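PDB 5YHY: zinc transport transcriptional regulator from Lactococcus lactis subsp. lactis, which binds zinc and, as a winged helix-turn-helix member of the MarR family, probably controls transcription by binding DNA. Local coordinates for residues 42-47 against 79-84; 52-57 against 70-75; 25-30 against 117-122; 21-26 against 32-37. The protein carries 1 engineered substitution. All coordinates share one frame; numbering follows the deposited sequence.

The four contacts illustrate how the chemistry of a contact changes with its place in a fold. Contacts 1 and 2 are buried and lie side by side, about 7 Å between centres, in the winged helix-turn-helix; contact 1 is aliphatic, while contact 2 adds the N54 amide, and I81 of the first packs on L72 of the second. Contact 3 is also buried but lies across the centre of the chain from them, beside the second subunit, and mixes methyl groups with a bridging water. Contact 4, a surface contact within loop 20-37, shares I25 and L26 with contact 3 and consists largely of a histidine ring against backbone. Contacts 1 and 4 each supply one ligand to the same zinc ion.

Contact 1: 42-47 against 79-84; sequences HILMLL and ELIKSS. With ZN (zinc ion), chain B.
The CG2 methyl of I81 meets two leucine branches one helical turn apart. L44 and I81 cross obliquely, with CD2 of L44 3.6 Å from CG2 of I81, whereas L47 meets I81 at about a right angle, its CD1 3.7 Å from that same CG2. The isoleucine's first torsion (chi1 61°) explains the division of labour: CG2 is swung anti to the carbonyl carbon and faces helix 38-49, while CG1 takes the place between N and C and carries CD1 on to L72. A weaker touch comes from the preceding residue, where CD2 of L44 stands 4.3 Å from CB of L80. Side chains meet only through carbon; the one polar atom nearby is backbone O of L80, 4.0 Å from CD2 of L44. H42 of the same helix binds zinc through NE2 at 2.0 Å, on a side that takes no part in this packing. E79 ends helix 65-77 with a Schellman motif and so turns the chain into strand 81-85, the first strand of the wing. There I81 is walled by L72 and L75 of helix 65-77, and L97 of strand 93-97 with V104 and A105 of helix 102-123 closes over L44.

Contact 2: 52-57 against 70-75; sequences STNAKI and KALKKL
L72 divides its two methyl groups between I57 and N54, and the two halves differ in character. On the buried, enclosed side I57 and L72 reach toward each other tip to tip, with CD1 of the isoleucine 3.9 Å from CD2 of the leucine; CG1 of I57 lies anti to the carbonyl carbon (chi1 -64°), which carries the chain across to helix 65-77. I43 of helix 38-49 backs I57, and I81 and W95 of the wing pack on L72. The closer approach is on the partly exposed side, where ND2 of N54 stands 3.4 Å from CD1 of L72 and both CG and OD1 of N54 are only slightly farther. The methyl thus lies against the whole amide group instead of a single atom. OD1 of N54 accepts from NE1 of W95, which holds the amide in place. Away from the contact, lysines on both helices form salt bridges along their own helix, K73 with E77 and K56 with E59. T53 is the N-cap of helix 54-61, its OG1 accepting from N of K56 at 3.0 Å. These two helices form the helix-turn-helix, in which helix 65-77 is, as in MarR relatives, probably the one presented to DNA. The chemistry implies a contact without direct polar bonds between the segments, in which W95 satisfies OD1 while the N54 amide also packs on a methyl.

Contact 3: 25-30 against 117-122; sequences ILLGKS and STYQEL. Engineered in segment 25-30: S30 (natural residue Cys).
Residues 25-30 run as an irregular, largely extended loop past helix 102-123, coming closest at L27 and T118, whose CA atoms are 8.1 Å apart. L27 does most of the touching with a single methyl. Its CD1 lies 3.7 Å from CG2 of T118, the two side chains crossing at about a right angle, and 3.9 Å from CE1 of Y119, which it approaches obliquely. T118 can offer a methyl here because its first torsion (chi1 -62°) turns OG1 back along the helix, where it bonds to O of K114, and sets CG2 anti to the backbone N. The loop is also fastened by its backbone, N of L27 being bonded to OG1 of T115. In MarR proteins the terminal helices build the dimer, and this contact borders that interface: L12 of the second subunit packs on Y119, and M16 of the second subunit on I25. The side chains of Y119 and I25 cross at about a right angle, with OH of Y119 3.9 Å from CG2 of I25. A water in the ring plane lies 2.7 Å from OH of Y119 and 2.8 Å from O of I25, to which it can donate, joining the helix to the loop backbone. Farther along, G28 turns the chain with positive phi (71°) toward S30, engineered from cysteine where zinc binds in another structure of this protein.

Contact 4: 21-26 against 32-37; sequences NKHEIL and SDVKLT. With ZN (zinc ion), chain B.
H23 brings CD2 of its imidazole to the backbone at L36 and T37, and it carries most of this contact. Its CB already points at the other segment, and CG is set anti to the carbonyl carbon (chi1 -77°), which starts the ring outward across the gap. From CG the ring presents CD2, the atom that does the main touching: it lies 3.3 Å from O of L36, 3.9 Å from CA of T37 and 4.3 Å from CG1 of V34. All three partners approach the ring obliquely. At the tip, NE2 is already farther from that carbonyl, 3.9 Å from O of L36, so the carbonyl is approached by a ring carbon and the contact is one of van der Waals and weak electrostatic character. V34 completes the surface patch by bringing CG1 to 4.0 Å from O of N21. E24, the next residue after the histidine, makes no contact across the segments; its chain extends beyond CG to the zinc ion, which OE1 binds at 1.9 Å while OE2 stays at the longer distance of 2.7 Å; H42, H108 and H112 complete the site. The 32-37 segment leads into helix 38-49, for which T37 is the N-cap, and L36 sends its side chain away from H23 toward E41 and L44 of that helix. On the other segment, I25 packs on F18 and A19 of helix 4-19, and L26 lies against H108, H112 and T115 of helix 102-123.

Contact 1: 42-47 against 79-84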
loop_
_atom_site.group_PDB
_atom_site.type_symbol
_atom_site.label_atom_id
_atom_site.label_comp_id
_atom_site.label_asym_id
_atom_site.label_seq_id
_atom_site.Cartn_x
_atom_site.Cartn_y
_atom_site.Cartn_z
ATOM N N HIS A 42 10.611 -13.070 -10.809
ATOM C CA HIS A 42 9.945 -14.359 -10.713
ATOM C C HIS A 42 10.365 -15.330 -11.805
ATOM O O HIS A 42 10.408 -16.531 -11.572
ATOM C CB HIS A 42 8.435 -14.175 -10.640
ATOM C CG HIS A 42 8.015 -13.384 -9.449
ATOM N ND1 HIS A 42 6.744 -12.874 -9.303
ATOM C CD2 HIS A 42 8.707 -12.991 -8.352
ATOM C CE1 HIS A 42 6.664 -12.210 -8.165
ATOM N NE2 HIS A 42 7.846 -12.261 -7.571
ATOM N N ILE A 43 10.712 -14.808 -12.978
ATOM C CA ILE A 43 11.294 -15.664 -13.996
ATOM C C ILE A 43 12.611 -16.245 -13.490
ATOM O O ILE A 43 12.867 -17.438 -13.637
ATOM C CB ILE A 43 11.493 -14.910 -15.317
ATOM C CG1 ILE A 43 10.116 -14.638 -15.949
ATOM C CG2 ILE A 43 12.389 -15.721 -16.274
ATOM C CD1 ILE A 43 10.184 -13.922 -17.272
ATOM N N LEU A 44 13.427 -15.413 -12.854
ATOM C CA LEU A 44 14.704 -15.901 -12.345
ATOM C C LEU A 44 14.505 -16.991 -11.295
ATOM O O LEU A 44 15.198 -18.004 -11.314
ATOM C CB LEU A 44 15.555 -14.762 -11.793
ATOM C CG LEU A 44 15.998 -13.697 -12.789
ATOM C CD1 LEU A 44 16.885 -12.712 -12.055
ATOM C CD2 LEU A 44 16.752 -14.303 -13.966
ATOM N N MET A 45 13.525 -16.808 -10.407
ATOM C CA MET A 45 13.209 -17.847 -9.430
ATOM C C MET A 45 12.777 -19.140 -10.087
ATOM O O MET A 45 13.139 -20.223 -9.641
ATOM C CB MET A 45 12.115 -17.386 -8.456
ATOM C CG MET A 45 12.611 -16.434 -7.397
ATOM S SD MET A 45 11.319 -15.923 -6.235
ATOM C CE MET A 45 10.758 -17.496 -5.609
ATOM N N LEU A 46 11.975 -19.033 -11.142
ATOM C CA LEU A 46 11.514 -20.211 -11.842
ATOM C C LEU A 46 12.698 -20.949 -12.493
ATOM O O LEU A 46 12.810 -22.170 -12.397
ATOM C CB LEU A 46 10.453 -19.823 -12.879
ATOM C CG LEU A 46 9.894 -20.964 -13.715
ATOM C CD1 LEU A 46 9.321 -22.063 -12.830
ATOM C CD2 LEU A 46 8.835 -20.443 -14.692
ATOM N N LEU A 47 13.590 -20.194 -13.128
ATOM C CA LEU A 47 14.716 -20.797 -13.840
ATOM C C LEU A 47 15.737 -21.420 -12.890
ATOM O O LEU A 47 16.447 -22.354 -13.268
ATOM C CB LEU A 47 15.384 -19.779 -14.768
ATOM C CG LEU A 47 14.470 -19.255 -15.876
ATOM C CD1 LEU A 47 15.279 -18.324 -16.776
ATOM C CD2 LEU A 47 13.864 -20.400 -16.681
ATOM N N GLU A 79 22.110 -9.769 -19.145
ATOM C CA GLU A 79 22.947 -10.962 -19.064
ATOM C C GLU A 79 22.667 -11.803 -17.821
ATOM O O GLU A 79 23.572 -12.393 -17.224
ATOM C CB GLU A 79 24.431 -10.585 -19.186
ATOM C CG GLU A 79 24.737 -9.933 -20.524
ATOM C CD GLU A 79 26.170 -9.466 -20.654
ATOM O OE1 GLU A 79 26.807 -9.197 -19.618
ATOM O OE2 GLU A 79 26.653 -9.368 -21.799
ATOM N N LEU A 80 21.387 -11.858 -17.462
ATOM C CA LEU A 80 20.914 -12.603 -16.305
ATOM C C LEU A 80 20.379 -13.978 -16.699
ATOM O O LEU A 80 20.272 -14.879 -15.861
ATOM C CB LEU A 80 19.837 -11.802 -15.566
ATOM C CG LEU A 80 20.362 -10.597 -14.782
ATOM C CD1 LEU A 80 19.237 -9.661 -14.374
ATOM C CD2 LEU A 80 21.140 -11.089 -13.567
ATOM N N ILE A 81 20.042 -14.139 -17.978
ATOM C CA ILE A 81 19.599 -15.435 -18.485
ATOM C C ILE A 81 20.247 -15.665 -19.834
ATOM O O ILE A 81 20.754 -14.721 -20.449
ATOM C CB ILE A 81 18.068 -15.513 -18.664
ATOM C CG1 ILE A 81 17.594 -14.469 -19.682
ATOM C CG2 ILE A 81 17.361 -15.335 -17.314
ATOM C CD1 ILE A 81 16.084 -14.456 -19.903
ATOM N N LYS A 82 20.213 -16.913 -20.284
ATOM C CA LYS A 82 20.781 -17.295 -21.573
ATOM C C LYS A 82 19.915 -18.368 -22.227
ATOM O O LYS A 82 19.380 -19.262 -21.555
ATOM C CB LYS A 82 22.223 -17.791 -21.397
ATOM C CG LYS A 82 22.373 -18.956 -20.415
ATOM C CD LYS A 82 23.849 -19.296 -20.196
ATOM C CE LYS A 82 24.023 -20.346 -19.104
ATOM N NZ LYS A 82 23.370 -21.638 -19.438
ATOM N N SER A 83 19.779 -18.286 -23.546
ATOM C CA SER A 83 18.988 -19.254 -24.275
ATOM C C SER A 83 19.827 -20.421 -24.784
ATOM O O SER A 83 21.038 -20.302 -24.999
ATOM C CB SER A 83 18.293 -18.579 -25.457
ATOM O OG SER A 83 19.261 -18.063 -26.373
ATOM N N SER A 84 19.151 -21.544 -24.980
ATOM C CA SER A 84 19.761 -22.740 -25.543
ATOM C C SER A 84 18.683 -23.456 -26.336
ATOM O O SER A 84 17.505 -23.101 -26.267
ATOM C CB SER A 84 20.333 -23.635 -24.446
ATOM O OG SER A 84 19.314 -24.061 -23.548
HETATM ZN ZN ZN B . 8.619 -11.466 -5.863
#

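Contact 2: 52-57 against 70-75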
loop_
_atom_site.group_PDB
_atom_site.type_symbol
_atom_site.label_atom_id
_atom_site.label_comp_id
_atom_site.label_asym_id
_atom_site.label_seq_id
_atom_site.Cartn_x
_atom_site.Cartn_y
_atom_site.Cartn_z
ATOM N N SER A 52 13.533 -23.645 -18.598
ATOM C CA SER A 52 12.154 -23.561 -19.054
ATOM C C SER A 52 11.987 -22.879 -20.404
ATOM O O SER A 52 12.747 -21.975 -20.752
ATOM C CB SER A 52 11.309 -22.780 -18.035
ATOM O OG SER A 52 11.420 -23.309 -16.725
ATOM N N THR A 53 10.965 -23.295 -21.142
ATOM C CA THR A 53 10.557 -22.612 -22.367
ATOM C C THR A 53 9.730 -21.353 -22.088
ATOM O O THR A 53 9.244 -21.145 -20.970
ATOM C CB THR A 53 9.690 -23.536 -23.242
ATOM O OG1 THR A 53 8.476 -23.839 -22.538
ATOM C CG2 THR A 53 10.428 -24.832 -23.556
ATOM N N ASN A 54 9.550 -20.522 -23.113
ATOM C CA ASN A 54 8.651 -19.376 -22.994
ATOM C C ASN A 54 7.268 -19.836 -22.551
ATOM O O ASN A 54 6.634 -19.200 -21.707
ATOM C CB ASN A 54 8.512 -18.632 -24.324
ATOM C CG ASN A 54 9.750 -17.853 -24.692
ATOM O OD1 ASN A 54 10.855 -18.385 -24.680
ATOM N ND2 ASN A 54 9.569 -16.582 -25.029
ATOM N N ALA A 55 6.800 -20.935 -23.140
ATOM C CA ALA A 55 5.466 -21.456 -22.827
ATOM C C ALA A 55 5.347 -21.865 -21.369
ATOM O O ALA A 55 4.358 -21.547 -20.710
ATOM C CB ALA A 55 5.120 -22.633 -23.734
ATOM N N LYS A 56 6.367 -22.553 -20.865
ATOM C CA LYS A 56 6.379 -23.009 -19.484
ATOM C C LYS A 56 6.389 -21.825 -18.516
ATOM O O LYS A 56 5.720 -21.846 -17.477
ATOM C CB LYS A 56 7.586 -23.920 -19.244
ATOM C CG LYS A 56 7.779 -24.357 -17.806
ATOM C CD LYS A 56 6.610 -25.196 -17.313
ATOM C CE LYS A 56 6.396 -26.426 -18.174
ATOM N NZ LYS A 56 5.389 -27.343 -17.563
ATOM N N ILE A 57 7.136 -20.781 -18.865
ATOM C CA ILE A 57 7.170 -19.590 -18.029
ATOM C C ILE A 57 5.788 -18.934 -17.936
ATOM O O ILE A 57 5.340 -18.557 -16.850
ATOM C CB ILE A 57 8.213 -18.574 -18.524
ATOM C CG1 ILE A 57 9.620 -19.170 -18.421
ATOM C CG2 ILE A 57 8.130 -17.300 -17.701
ATOM C CD1 ILE A 57 10.692 -18.335 -19.138
ATOM N N LYS A 70 8.595 -9.706 -23.008
ATOM C CA LYS A 70 9.139 -8.443 -22.519
ATOM C C LYS A 70 10.152 -8.672 -21.396
ATOM O O LYS A 70 11.256 -8.118 -21.414
ATOM C CB LYS A 70 8.008 -7.519 -22.043
ATOM C CG LYS A 70 8.503 -6.266 -21.328
ATOM C CD LYS A 70 7.348 -5.333 -20.978
ATOM C CE LYS A 70 7.858 -4.035 -20.363
ATOM N NZ LYS A 70 6.766 -3.025 -20.234
ATOM N N ALA A 71 9.783 -9.500 -20.425
ATOM C CA ALA A 71 10.656 -9.753 -19.286
ATOM C C ALA A 71 11.924 -10.481 -19.705
ATOM O O ALA A 71 13.011 -10.176 -19.209
ATOM C CB ALA A 71 9.917 -10.539 -18.214
ATOM N N LEU A 72 11.794 -11.450 -20.604
ATOM C CA LEU A 72 12.957 -12.216 -21.039
ATOM C C LEU A 72 13.925 -11.310 -21.787
ATOM O O LEU A 72 15.146 -11.438 -21.650
ATOM C CB LEU A 72 12.537 -13.375 -21.941
ATOM C CG LEU A 72 11.836 -14.560 -21.272
ATOM C CD1 LEU A 72 11.374 -15.539 -22.341
ATOM C CD2 LEU A 72 12.755 -15.258 -20.287
ATOM N N LYS A 73 13.382 -10.402 -22.590
ATOM C CA LYS A 73 14.227 -9.512 -23.375
ATOM C C LYS A 73 15.105 -8.699 -22.435
ATOM O O LYS A 73 16.309 -8.586 -22.636
ATOM C CB LYS A 73 13.382 -8.584 -24.244
ATOM C CG LYS A 73 14.201 -7.632 -25.108
ATOM C CD LYS A 73 13.303 -6.873 -26.077
ATOM C CE LYS A 73 14.092 -5.845 -26.879
ATOM N NZ LYS A 73 14.489 -4.683 -26.037
ATOM N N LYS A 74 14.493 -8.136 -21.400
ATOM C CA LYS A 74 15.233 -7.329 -20.436
ATOM C C LYS A 74 16.245 -8.150 -19.642
ATOM O O LYS A 74 17.374 -7.709 -19.429
ATOM C CB LYS A 74 14.278 -6.616 -19.480
ATOM C CG LYS A 74 14.986 -5.692 -18.495
ATOM C CD LYS A 74 15.708 -4.569 -19.227
ATOM C CE LYS A 74 16.222 -3.517 -18.256
ATOM N NZ LYS A 74 16.770 -2.327 -18.964
ATOM N N LEU A 75 15.850 -9.339 -19.193
ATOM C CA LEU A 75 16.767 -10.193 -18.450
ATOM C C LEU A 75 17.971 -10.607 -19.293
ATOM O O LEU A 75 19.102 -10.675 -18.798
ATOM C CB LEU A 75 16.051 -11.438 -17.933
ATOM C CG LEU A 75 15.058 -11.165 -16.806
ATOM C CD1 LEU A 75 14.243 -12.424 -16.556
ATOM C CD2 LEU A 75 15.801 -10.734 -15.543
#

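Contact 3: 25-30 against 117-122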
loop_
_atom_site.group_PDB
_atom_site.type_symbol
_atom_site.label_atom_id
_atom_site.label_comp_id
_atom_site.label_asym_id
_atom_site.label_seq_id
_atom_site.Cartn_x
_atom_site.Cartn_y
_atom_site.Cartn_z
ATOM N N ILE A 25 5.253 -6.244 -1.762
ATOM C CA ILE A 25 5.368 -6.191 -0.311
ATOM C C ILE A 25 6.193 -7.387 0.167
ATOM O O ILE A 25 5.725 -8.523 0.163
ATOM C CB ILE A 25 3.987 -6.200 0.369
ATOM C CG1 ILE A 25 3.170 -4.972 -0.051
ATOM C CG2 ILE A 25 4.139 -6.241 1.893
ATOM C CD1 ILE A 25 3.755 -3.674 0.416
ATOM N N LEU A 26 7.434 -7.120 0.564
ATOM C CA LEU A 26 8.332 -8.168 1.038
ATOM C C LEU A 26 8.970 -7.738 2.344
ATOM O O LEU A 26 9.386 -6.585 2.486
ATOM C CB LEU A 26 9.426 -8.450 0.008
ATOM C CG LEU A 26 8.916 -9.074 -1.289
ATOM C CD1 LEU A 26 10.005 -9.046 -2.357
ATOM C CD2 LEU A 26 8.429 -10.492 -1.053
ATOM N N LEU A 27 9.050 -8.672 3.287
ATOM C CA LEU A 27 9.657 -8.409 4.596
ATOM C C LEU A 27 11.073 -8.939 4.672
ATOM O O LEU A 27 11.471 -9.786 3.879
ATOM C CB LEU A 27 8.845 -9.079 5.702
ATOM C CG LEU A 27 7.446 -8.513 5.923
ATOM C CD1 LEU A 27 6.637 -9.422 6.853
ATOM C CD2 LEU A 27 7.533 -7.108 6.483
ATOM N N GLY A 28 11.820 -8.455 5.661
ATOM C CA GLY A 28 13.165 -8.941 5.909
ATOM C C GLY A 28 14.132 -8.492 4.835
ATOM O O GLY A 28 15.220 -9.053 4.682
ATOM N N LYS A 29 13.734 -7.473 4.085
ATOM C CA LYS A 29 14.537 -6.974 2.984
ATOM C C LYS A 29 14.980 -5.543 3.272
ATOM O O LYS A 29 14.178 -4.713 3.700
ATOM C CB LYS A 29 13.717 -7.011 1.696
ATOM C CG LYS A 29 14.430 -6.466 0.477
ATOM C CD LYS A 29 13.578 -6.671 -0.765
ATOM C CE LYS A 29 14.234 -6.056 -1.991
ATOM N NZ LYS A 29 13.454 -6.316 -3.236
ATOM N N SER A 30 16.258 -5.252 3.048
ATOM C CA SER A 30 16.747 -3.888 3.214
ATOM C C SER A 30 16.310 -3.003 2.051
ATOM O O SER A 30 16.062 -3.491 0.944
ATOM C CB SER A 30 18.272 -3.865 3.347
ATOM O OG SER A 30 18.667 -4.240 4.651
ATOM N N SER A 117 6.751 -16.905 5.789
ATOM C CA SER A 117 6.929 -17.519 7.102
ATOM C C SER A 117 6.478 -16.560 8.209
ATOM O O SER A 117 5.922 -16.984 9.219
ATOM C CB SER A 117 8.378 -17.984 7.314
ATOM O OG SER A 117 9.262 -16.896 7.491
ATOM N N THR A 118 6.702 -15.265 8.008
ATOM C CA THR A 118 6.245 -14.276 8.973
ATOM C C THR A 118 4.721 -14.292 9.092
ATOM O O THR A 118 4.167 -14.249 10.199
ATOM C CB THR A 118 6.737 -12.862 8.596
ATOM O OG1 THR A 118 8.172 -12.837 8.606
ATOM C CG2 THR A 118 6.203 -11.816 9.580
ATOM N N TYR A 119 4.036 -14.358 7.956
ATOM C CA TYR A 119 2.574 -14.413 7.981
ATOM C C TYR A 119 2.117 -15.736 8.580
ATOM O O TYR A 119 1.125 -15.788 9.310
ATOM C CB TYR A 119 1.961 -14.228 6.582
ATOM C CG TYR A 119 2.349 -12.937 5.883
ATOM C CD1 TYR A 119 2.706 -11.804 6.608
ATOM C CD2 TYR A 119 2.363 -12.859 4.495
ATOM C CE1 TYR A 119 3.079 -10.633 5.957
ATOM C CE2 TYR A 119 2.727 -11.697 3.842
ATOM C CZ TYR A 119 3.083 -10.590 4.578
ATOM O OH TYR A 119 3.460 -9.431 3.949
ATOM N N GLN A 120 2.831 -16.810 8.254
ATOM C CA GLN A 120 2.474 -18.124 8.771
ATOM C C GLN A 120 2.580 -18.157 10.296
ATOM O O GLN A 120 1.671 -18.636 10.979
ATOM C CB GLN A 120 3.364 -19.202 8.152
ATOM C CG GLN A 120 3.035 -20.602 8.610
ATOM C CD GLN A 120 1.732 -21.097 8.041
ATOM O OE1 GLN A 120 1.392 -20.802 6.896
ATOM N NE2 GLN A 120 0.985 -21.858 8.837
ATOM N N GLU A 121 3.687 -17.646 10.826
ATOM C CA GLU A 121 3.888 -17.619 12.267
ATOM C C GLU A 121 2.816 -16.789 12.953
ATOM O O GLU A 121 2.335 -17.152 14.024
ATOM C CB GLU A 121 5.279 -17.093 12.617
ATOM C CG GLU A 121 6.386 -18.043 12.205
ATOM C CD GLU A 121 7.752 -17.383 12.202
ATOM O OE1 GLU A 121 7.829 -16.149 12.397
ATOM O OE2 GLU A 121 8.749 -18.107 11.986
ATOM N N LEU A 122 2.425 -15.683 12.330
ATOM C CA LEU A 122 1.361 -14.870 12.913
ATOM C C LEU A 122 0.039 -15.648 12.914
ATOM O O LEU A 122 -0.672 -15.698 13.926
ATOM C CB LEU A 122 1.221 -13.534 12.165
ATOM C CG LEU A 122 -0.002 -12.681 12.541
ATOM C CD1 LEU A 122 -0.083 -12.463 14.047
ATOM C CD2 LEU A 122 0.035 -11.347 11.819
HETATM O O HOH W 1 3.268 -9.484 1.239
#

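Contact 4: 21-26 against 32-37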
loop_
_atom_site.group_PDB
_atom_site.type_symbol
_atom_site.label_atom_id
_atom_site.label_comp_id
_atom_site.label_asym_id
_atom_site.label_seq_id
_atom_site.Cartn_x
_atom_site.Cartn_y
_atom_site.Cartn_z
ATOM N N ASN A 21 7.076 3.165 -3.369
ATOM C CA ASN A 21 8.294 2.929 -4.148
ATOM C C ASN A 21 8.745 1.465 -4.213
ATOM O O ASN A 21 9.931 1.184 -4.420
ATOM C CB ASN A 21 9.441 3.811 -3.642
ATOM C CG ASN A 21 9.116 5.292 -3.716
ATOM O OD1 ASN A 21 8.438 5.748 -4.640
ATOM N ND2 ASN A 21 9.596 6.052 -2.738
ATOM N N LYS A 22 7.803 0.538 -4.050
ATOM C CA LYS A 22 8.114 -0.889 -4.104
ATOM C C LYS A 22 7.250 -1.616 -5.125
ATOM O O LYS A 22 6.117 -1.215 -5.382
ATOM C CB LYS A 22 7.941 -1.529 -2.724
ATOM C CG LYS A 22 8.968 -1.072 -1.708
ATOM C CD LYS A 22 8.715 -1.710 -0.358
ATOM C CE LYS A 22 9.604 -1.091 0.708
ATOM N NZ LYS A 22 9.370 -1.712 2.032
ATOM N N HIS A 23 7.793 -2.682 -5.710
ATOM C CA HIS A 23 7.053 -3.494 -6.673
ATOM C C HIS A 23 6.237 -4.555 -5.962
ATOM O O HIS A 23 5.246 -5.037 -6.495
ATOM C CB HIS A 23 8.006 -4.211 -7.636
ATOM C CG HIS A 23 8.564 -3.334 -8.710
ATOM N ND1 HIS A 23 7.786 -2.455 -9.434
ATOM C CD2 HIS A 23 9.823 -3.213 -9.198
ATOM C CE1 HIS A 23 8.545 -1.823 -10.314
ATOM N NE2 HIS A 23 9.784 -2.265 -10.189
ATOM N N GLU A 24 6.682 -4.929 -4.765
ATOM C CA GLU A 24 6.092 -6.035 -4.027
ATOM C C GLU A 24 6.224 -5.773 -2.539
ATOM O O GLU A 24 7.197 -5.167 -2.097
ATOM C CB GLU A 24 6.831 -7.338 -4.342
ATOM C CG GLU A 24 6.258 -8.142 -5.480
ATOM C CD GLU A 24 6.886 -9.520 -5.563
ATOM O OE1 GLU A 24 8.126 -9.603 -5.654
ATOM O OE2 GLU A 24 6.138 -10.521 -5.538
ATOM N N ILE A 25 5.253 -6.244 -1.762
ATOM C CA ILE A 25 5.368 -6.191 -0.311
ATOM C C ILE A 25 6.193 -7.387 0.167
ATOM O O ILE A 25 5.725 -8.523 0.163
ATOM C CB ILE A 25 3.987 -6.200 0.369
ATOM C CG1 ILE A 25 3.170 -4.972 -0.051
ATOM C CG2 ILE A 25 4.139 -6.241 1.893
ATOM C CD1 ILE A 25 3.755 -3.674 0.416
ATOM N N LEU A 26 7.434 -7.120 0.564
ATOM C CA LEU A 26 8.332 -8.168 1.038
ATOM C C LEU A 26 8.970 -7.738 2.344
ATOM O O LEU A 26 9.386 -6.585 2.486
ATOM C CB LEU A 26 9.426 -8.450 0.008
ATOM C CG LEU A 26 8.916 -9.074 -1.289
ATOM C CD1 LEU A 26 10.005 -9.046 -2.357
ATOM C CD2 LEU A 26 8.429 -10.492 -1.053
ATOM N N SER A 32 16.606 -0.796 -1.065
ATOM C CA SER A 32 17.573 -0.829 -2.154
ATOM C C SER A 32 16.976 -0.243 -3.425
ATOM O O SER A 32 15.783 0.062 -3.480
ATOM C CB SER A 32 18.059 -2.259 -2.411
ATOM O OG SER A 32 17.033 -3.062 -2.969
ATOM N N ASP A 33 17.816 -0.081 -4.440
ATOM C CA ASP A 33 17.369 0.402 -5.737
ATOM C C ASP A 33 16.623 -0.713 -6.468
ATOM O O ASP A 33 17.113 -1.841 -6.564
ATOM C CB ASP A 33 18.563 0.875 -6.572
ATOM C CG ASP A 33 19.338 1.999 -5.902
ATOM O OD1 ASP A 33 19.276 2.117 -4.658
ATOM O OD2 ASP A 33 20.018 2.762 -6.623
ATOM N N VAL A 34 15.433 -0.397 -6.973
ATOM C CA VAL A 34 14.633 -1.369 -7.711
ATOM C C VAL A 34 15.258 -1.675 -9.072
ATOM O O VAL A 34 15.114 -0.906 -10.024
ATOM C CB VAL A 34 13.178 -0.886 -7.896
ATOM C CG1 VAL A 34 12.405 -1.021 -6.588
ATOM C CG2 VAL A 34 13.148 0.554 -8.401
ATOM N N LYS A 35 15.954 -2.804 -9.155
ATOM C CA LYS A 35 16.688 -3.162 -10.361
ATOM C C LYS A 35 15.799 -3.908 -11.354
ATOM O O LYS A 35 15.879 -3.681 -12.563
ATOM C CB LYS A 35 17.917 -4.007 -10.001
ATOM C CG LYS A 35 18.868 -4.276 -11.161
ATOM C CD LYS A 35 20.142 -4.975 -10.683
ATOM C CE LYS A 35 19.869 -6.394 -10.191
ATOM N NZ LYS A 35 19.655 -7.358 -11.314
ATOM N N LEU A 36 14.947 -4.788 -10.835
ATOM C CA LEU A 36 14.122 -5.653 -11.676
ATOM C C LEU A 36 12.643 -5.523 -11.350
ATOM O O LEU A 36 12.272 -5.211 -10.221
ATOM C CB LEU A 36 14.532 -7.111 -11.482
ATOM C CG LEU A 36 15.972 -7.472 -11.846
ATOM C CD1 LEU A 36 16.245 -8.939 -11.541
ATOM C CD2 LEU A 36 16.228 -7.164 -13.308
ATOM N N THR A 37 11.793 -5.777 -12.340
ATOM C CA THR A 37 10.361 -5.841 -12.092
ATOM C C THR A 37 10.076 -7.153 -11.389
ATOM O O THR A 37 10.917 -8.047 -11.380
ATOM C CB THR A 37 9.559 -5.822 -13.395
ATOM O OG1 THR A 37 9.839 -7.017 -14.138
ATOM C CG2 THR A 37 9.928 -4.610 -14.233
HETATM ZN ZN ZN B . 8.619 -11.466 -5.863
#